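Local coordinates for 2-hydroxyhepta-2,4-diene-1, 7-dioateisomerase (Mycobacterium abscessus, PDB 3R6O), which binds magnesium and is probably an isomerase of the fumarylacetoacetate hydrolase family acting on 2-hydroxyhepta-2,4-diene-1,7-dioate, at residues A[105-116]-A[279-290]. Numbering follows the deposited sequence.
Sequences QVIALGFNYPTH and IILTGTPGGCGF
I107 bonds through its N to I279 O and through its O to L281 N, the middle of four backbone bonds that zip parallel strands 106-110 and 279-281 together, from I279 N to Q105 O at one end to L109 N to L281 O at the other. Among the side chains, a chi1 of -177° swings V106 CG1 away from the backbone N and onto L281 CD1 at 4.1 Å, while I107 and I280 pack on the other sheet face. Beyond the strand ends, side chains take over the pairing. N112 extends the series by sending ND2 to T282 O at 2.9 Å, almost straight and within its amide plane; its OD1 accepts from L259 N. P285 N lies 3.9 Å above the Y113 ring plane, toward its rim, while the two side chains run alongside each other, and a water joins Y113 OH to T282 OG1 and G283 O, with T282 OG1 itself tied to I161 O. G283 CA lies against N112 CB (4.3 Å), and G283 N donates to E160 OE1. Farther along, T115 OG1 accepts from G286 N at 2.8 Å. The H116 ring donates from ND1 to P285 O at 3.3 Å, a bent bond that lies near the ring plane but well above the carbonyl plane. C288 SG lies at the edge of the H116 ring, T284 CG2 sits over one face, near ND1, and F290 presents its edge to H116 in an offset edge-to-face pair with centroids 5.3 Å apart. Outward from this shell, E160 and D189 hold magnesium, and A108 touches D189. Adjacent strands whose outgoing loops continue to interlock thus line one side of the magnesium site, consistent with a fumarylacetoacetate hydrolase-type domain.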
loop_
_atom_site.group_PDB
_atom_site.type_symbol
_atom_site.label_atom_id
_atom_site.label_comp_id
_atom_site.label_asym_id
_atom_site.label_seq_id
_atom_site.Cartn_x
_atom_site.Cartn_y
_atom_site.Cartn_z
ATOM N N GLN A 105 -0.435 1.745 4.829
ATOM C CA GLN A 105 0.579 1.288 3.911
ATOM C C GLN A 105 1.733 0.729 4.697
ATOM O O GLN A 105 1.958 1.132 5.850
ATOM C CB GLN A 105 1.073 2.387 2.968
ATOM C CG GLN A 105 1.835 3.532 3.636
ATOM C CD GLN A 105 1.989 4.760 2.767
ATOM O OE1 GLN A 105 2.211 4.646 1.540
ATOM N NE2 GLN A 105 1.910 5.952 3.397
ATOM N N VAL A 106 2.452 -0.192 4.057
ATOM C CA VAL A 106 3.622 -0.802 4.670
ATOM C C VAL A 106 4.836 -0.604 3.784
ATOM O O VAL A 106 4.902 -1.136 2.667
ATOM C CB VAL A 106 3.394 -2.286 4.929
ATOM C CG1 VAL A 106 4.630 -2.907 5.659
ATOM C CG2 VAL A 106 2.054 -2.441 5.734
ATOM N N ILE A 107 5.735 0.236 4.274
ATOM C CA ILE A 107 6.965 0.580 3.588
ATOM C C ILE A 107 8.073 -0.288 4.151
ATOM O O ILE A 107 8.137 -0.504 5.360
ATOM C CB ILE A 107 7.347 2.053 3.809
ATOM C CG1 ILE A 107 6.206 2.982 3.399
ATOM C CG2 ILE A 107 8.680 2.401 3.042
ATOM C CD1 ILE A 107 5.645 2.719 2.091
ATOM N N ALA A 108 8.930 -0.812 3.286
ATOM C CA ALA A 108 10.111 -1.588 3.718
ATOM C C ALA A 108 11.361 -1.044 3.035
ATOM O O ALA A 108 11.355 -0.784 1.799
ATOM C CB ALA A 108 9.948 -3.116 3.366
ATOM N N LEU A 109 12.442 -0.934 3.803
ATOM C CA LEU A 109 13.706 -0.470 3.262
ATOM C C LEU A 109 14.647 -1.634 2.942
ATOM O O LEU A 109 14.892 -2.506 3.787
ATOM C CB LEU A 109 14.350 0.495 4.245
ATOM C CG LEU A 109 14.316 1.963 3.946
ATOM C CD1 LEU A 109 12.854 2.509 3.892
ATOM C CD2 LEU A 109 15.235 2.645 5.059
ATOM N N GLY A 110 15.156 -1.640 1.714
ATOM C CA GLY A 110 16.293 -2.471 1.337
ATOM C C GLY A 110 17.607 -1.754 1.477
ATOM O O GLY A 110 17.675 -0.539 1.344
ATOM N N PHE A 111 18.667 -2.527 1.748
ATOM C CA PHE A 111 20.015 -2.019 1.796
ATOM C C PHE A 111 20.223 -0.904 2.815
ATOM O O PHE A 111 20.938 0.067 2.530
ATOM C CB PHE A 111 20.433 -1.545 0.400
ATOM C CG PHE A 111 20.071 -2.534 -0.689
ATOM C CD1 PHE A 111 20.562 -3.827 -0.639
ATOM C CD2 PHE A 111 19.226 -2.166 -1.737
ATOM C CE1 PHE A 111 20.233 -4.765 -1.622
ATOM C CE2 PHE A 111 18.892 -3.073 -2.733
ATOM C CZ PHE A 111 19.388 -4.380 -2.680
ATOM N N ASN A 112 19.655 -1.057 4.004
ATOM C CA ASN A 112 19.881 -0.070 5.050
ATOM C C ASN A 112 20.844 -0.543 6.144
ATOM O O ASN A 112 20.960 0.086 7.193
ATOM C CB ASN A 112 18.581 0.426 5.644
ATOM C CG ASN A 112 18.783 1.728 6.441
ATOM O OD1 ASN A 112 19.606 2.568 6.066
ATOM N ND2 ASN A 112 18.057 1.873 7.544
ATOM N N TYR A 113 21.497 -1.669 5.886
ATOM C CA TYR A 113 22.574 -2.162 6.707
ATOM C C TYR A 113 23.716 -2.483 5.731
ATOM O O TYR A 113 23.463 -2.864 4.591
ATOM C CB TYR A 113 22.155 -3.421 7.461
ATOM C CG TYR A 113 21.296 -3.182 8.679
ATOM C CD1 TYR A 113 21.838 -3.175 9.978
ATOM C CD2 TYR A 113 19.950 -2.919 8.541
ATOM C CE1 TYR A 113 20.996 -2.926 11.120
ATOM C CE2 TYR A 113 19.119 -2.673 9.663
ATOM C CZ TYR A 113 19.653 -2.678 10.936
ATOM O OH TYR A 113 18.794 -2.435 12.038
ATOM N N PRO A 114 24.956 -2.350 6.173
ATOM C CA PRO A 114 26.129 -2.723 5.344
ATOM C C PRO A 114 26.303 -4.210 5.026
ATOM O O PRO A 114 26.798 -4.564 3.950
ATOM C CB PRO A 114 27.310 -2.256 6.183
ATOM C CG PRO A 114 26.788 -1.922 7.525
ATOM C CD PRO A 114 25.344 -1.651 7.417
ATOM N N THR A 115 25.910 -5.075 5.954
ATOM C CA THR A 115 26.070 -6.526 5.789
ATOM C C THR A 115 24.925 -7.115 4.987
ATOM O O THR A 115 24.947 -8.301 4.641
ATOM C CB THR A 115 26.200 -7.232 7.164
ATOM O OG1 THR A 115 25.052 -6.926 7.978
ATOM C CG2 THR A 115 27.476 -6.757 7.849
ATOM N N HIS A 116 23.908 -6.286 4.725
ATOM C CA HIS A 116 22.886 -6.590 3.739
ATOM C C HIS A 116 22.842 -5.499 2.652
ATOM O O HIS A 116 23.803 -5.371 1.861
ATOM C CB HIS A 116 21.524 -6.729 4.397
ATOM C CG HIS A 116 20.520 -7.397 3.517
ATOM N ND1 HIS A 116 19.897 -8.577 3.853
ATOM C CD2 HIS A 116 20.087 -7.085 2.272
ATOM C CE1 HIS A 116 19.079 -8.931 2.874
ATOM N NE2 HIS A 116 19.187 -8.052 1.899
ATOM N N ILE A 279 3.266 1.801 8.715
ATOM C CA ILE A 279 4.406 1.048 9.255
ATOM C C ILE A 279 5.582 1.186 8.309
ATOM O O ILE A 279 5.410 1.047 7.084
ATOM C CB ILE A 279 4.072 -0.454 9.332
ATOM C CG1 ILE A 279 2.963 -0.688 10.379
ATOM C CG2 ILE A 279 5.298 -1.339 9.686
ATOM C CD1 ILE A 279 2.529 -2.132 10.377
ATOM N N ILE A 280 6.764 1.456 8.867
ATOM C CA ILE A 280 8.023 1.400 8.095
ATOM C C ILE A 280 8.963 0.333 8.680
ATOM O O ILE A 280 9.354 0.436 9.843
ATOM C CB ILE A 280 8.748 2.788 8.044
ATOM C CG1 ILE A 280 7.822 3.905 7.514
ATOM C CG2 ILE A 280 9.951 2.713 7.105
ATOM C CD1 ILE A 280 8.402 5.360 7.793
ATOM N N LEU A 281 9.312 -0.682 7.881
ATOM C CA LEU A 281 10.355 -1.637 8.222
ATOM C C LEU A 281 11.702 -1.012 7.833
ATOM O O LEU A 281 11.898 -0.600 6.673
ATOM C CB LEU A 281 10.170 -2.977 7.496
ATOM C CG LEU A 281 9.187 -3.988 8.097
ATOM C CD1 LEU A 281 7.870 -3.386 8.107
ATOM C CD2 LEU A 281 9.233 -5.330 7.238
ATOM N N THR A 282 12.614 -0.947 8.791
ATOM C CA THR A 282 13.786 -0.092 8.632
ATOM C C THR A 282 15.022 -0.798 8.098
ATOM O O THR A 282 16.084 -0.212 8.101
ATOM C CB THR A 282 14.127 0.659 9.915
ATOM O OG1 THR A 282 14.429 -0.264 10.976
ATOM C CG2 THR A 282 12.949 1.588 10.296
ATOM N N GLY A 283 14.886 -2.043 7.628
ATOM C CA GLY A 283 16.025 -2.756 7.065
ATOM C C GLY A 283 16.430 -3.991 7.859
ATOM O O GLY A 283 16.116 -4.103 9.012
ATOM N N THR A 284 17.111 -4.913 7.188
ATOM C CA THR A 284 17.634 -6.132 7.783
ATOM C C THR A 284 19.164 -6.243 7.661
ATOM O O THR A 284 19.762 -5.769 6.683
ATOM C CB THR A 284 16.952 -7.361 7.114
ATOM O OG1 THR A 284 17.126 -8.507 7.924
ATOM C CG2 THR A 284 17.468 -7.604 5.687
ATOM N N PRO A 285 19.824 -6.830 8.671
ATOM C CA PRO A 285 21.276 -7.035 8.515
ATOM C C PRO A 285 21.592 -8.254 7.627
ATOM O O PRO A 285 20.693 -8.792 7.014
ATOM C CB PRO A 285 21.740 -7.281 9.942
ATOM C CG PRO A 285 20.568 -7.861 10.617
ATOM C CD PRO A 285 19.371 -7.191 10.023
ATOM N N GLY A 286 22.851 -8.685 7.576
ATOM C CA GLY A 286 23.222 -9.914 6.839
ATOM C C GLY A 286 22.742 -11.241 7.437
ATOM O O GLY A 286 22.069 -11.253 8.462
ATOM N N GLY A 287 23.131 -12.360 6.825
ATOM C CA GLY A 287 22.739 -13.696 7.289
ATOM C C GLY A 287 21.451 -14.270 6.676
ATOM O O GLY A 287 20.958 -15.295 7.102
ATOM N N CYS A 288 20.919 -13.608 5.658
ATOM C CA CYS A 288 19.724 -14.093 4.929
ATOM C C CYS A 288 20.082 -15.310 4.077
ATOM O O CYS A 288 21.251 -15.519 3.740
ATOM C CB CYS A 288 19.190 -12.993 4.004
ATOM S SG CYS A 288 18.684 -11.420 4.799
ATOM N N GLY A 289 19.063 -16.087 3.710
ATOM C CA GLY A 289 19.192 -17.300 2.938
ATOM C C GLY A 289 19.980 -17.192 1.630
ATOM O O GLY A 289 20.735 -18.080 1.304
ATOM N N PHE A 290 19.801 -16.097 0.904
ATOM C CA PHE A 290 20.384 -15.936 -0.409
ATOM C C PHE A 290 21.900 -15.720 -0.338
ATOM O O PHE A 290 22.569 -15.790 -1.350
ATOM C CB PHE A 290 19.702 -14.774 -1.183
ATOM C CG PHE A 290 20.165 -13.413 -0.769
ATOM C CD1 PHE A 290 21.193 -12.764 -1.468
ATOM C CD2 PHE A 290 19.585 -12.773 0.298
ATOM C CE1 PHE A 290 21.623 -11.511 -1.088
ATOM C CE2 PHE A 290 20.006 -11.540 0.690
ATOM C CZ PHE A 290 21.033 -10.884 -0.011
HETATM O O HOH W 1 18.634 -3.526 4.664
HETATM O O HOH W 2 15.892 -2.575 11.149
#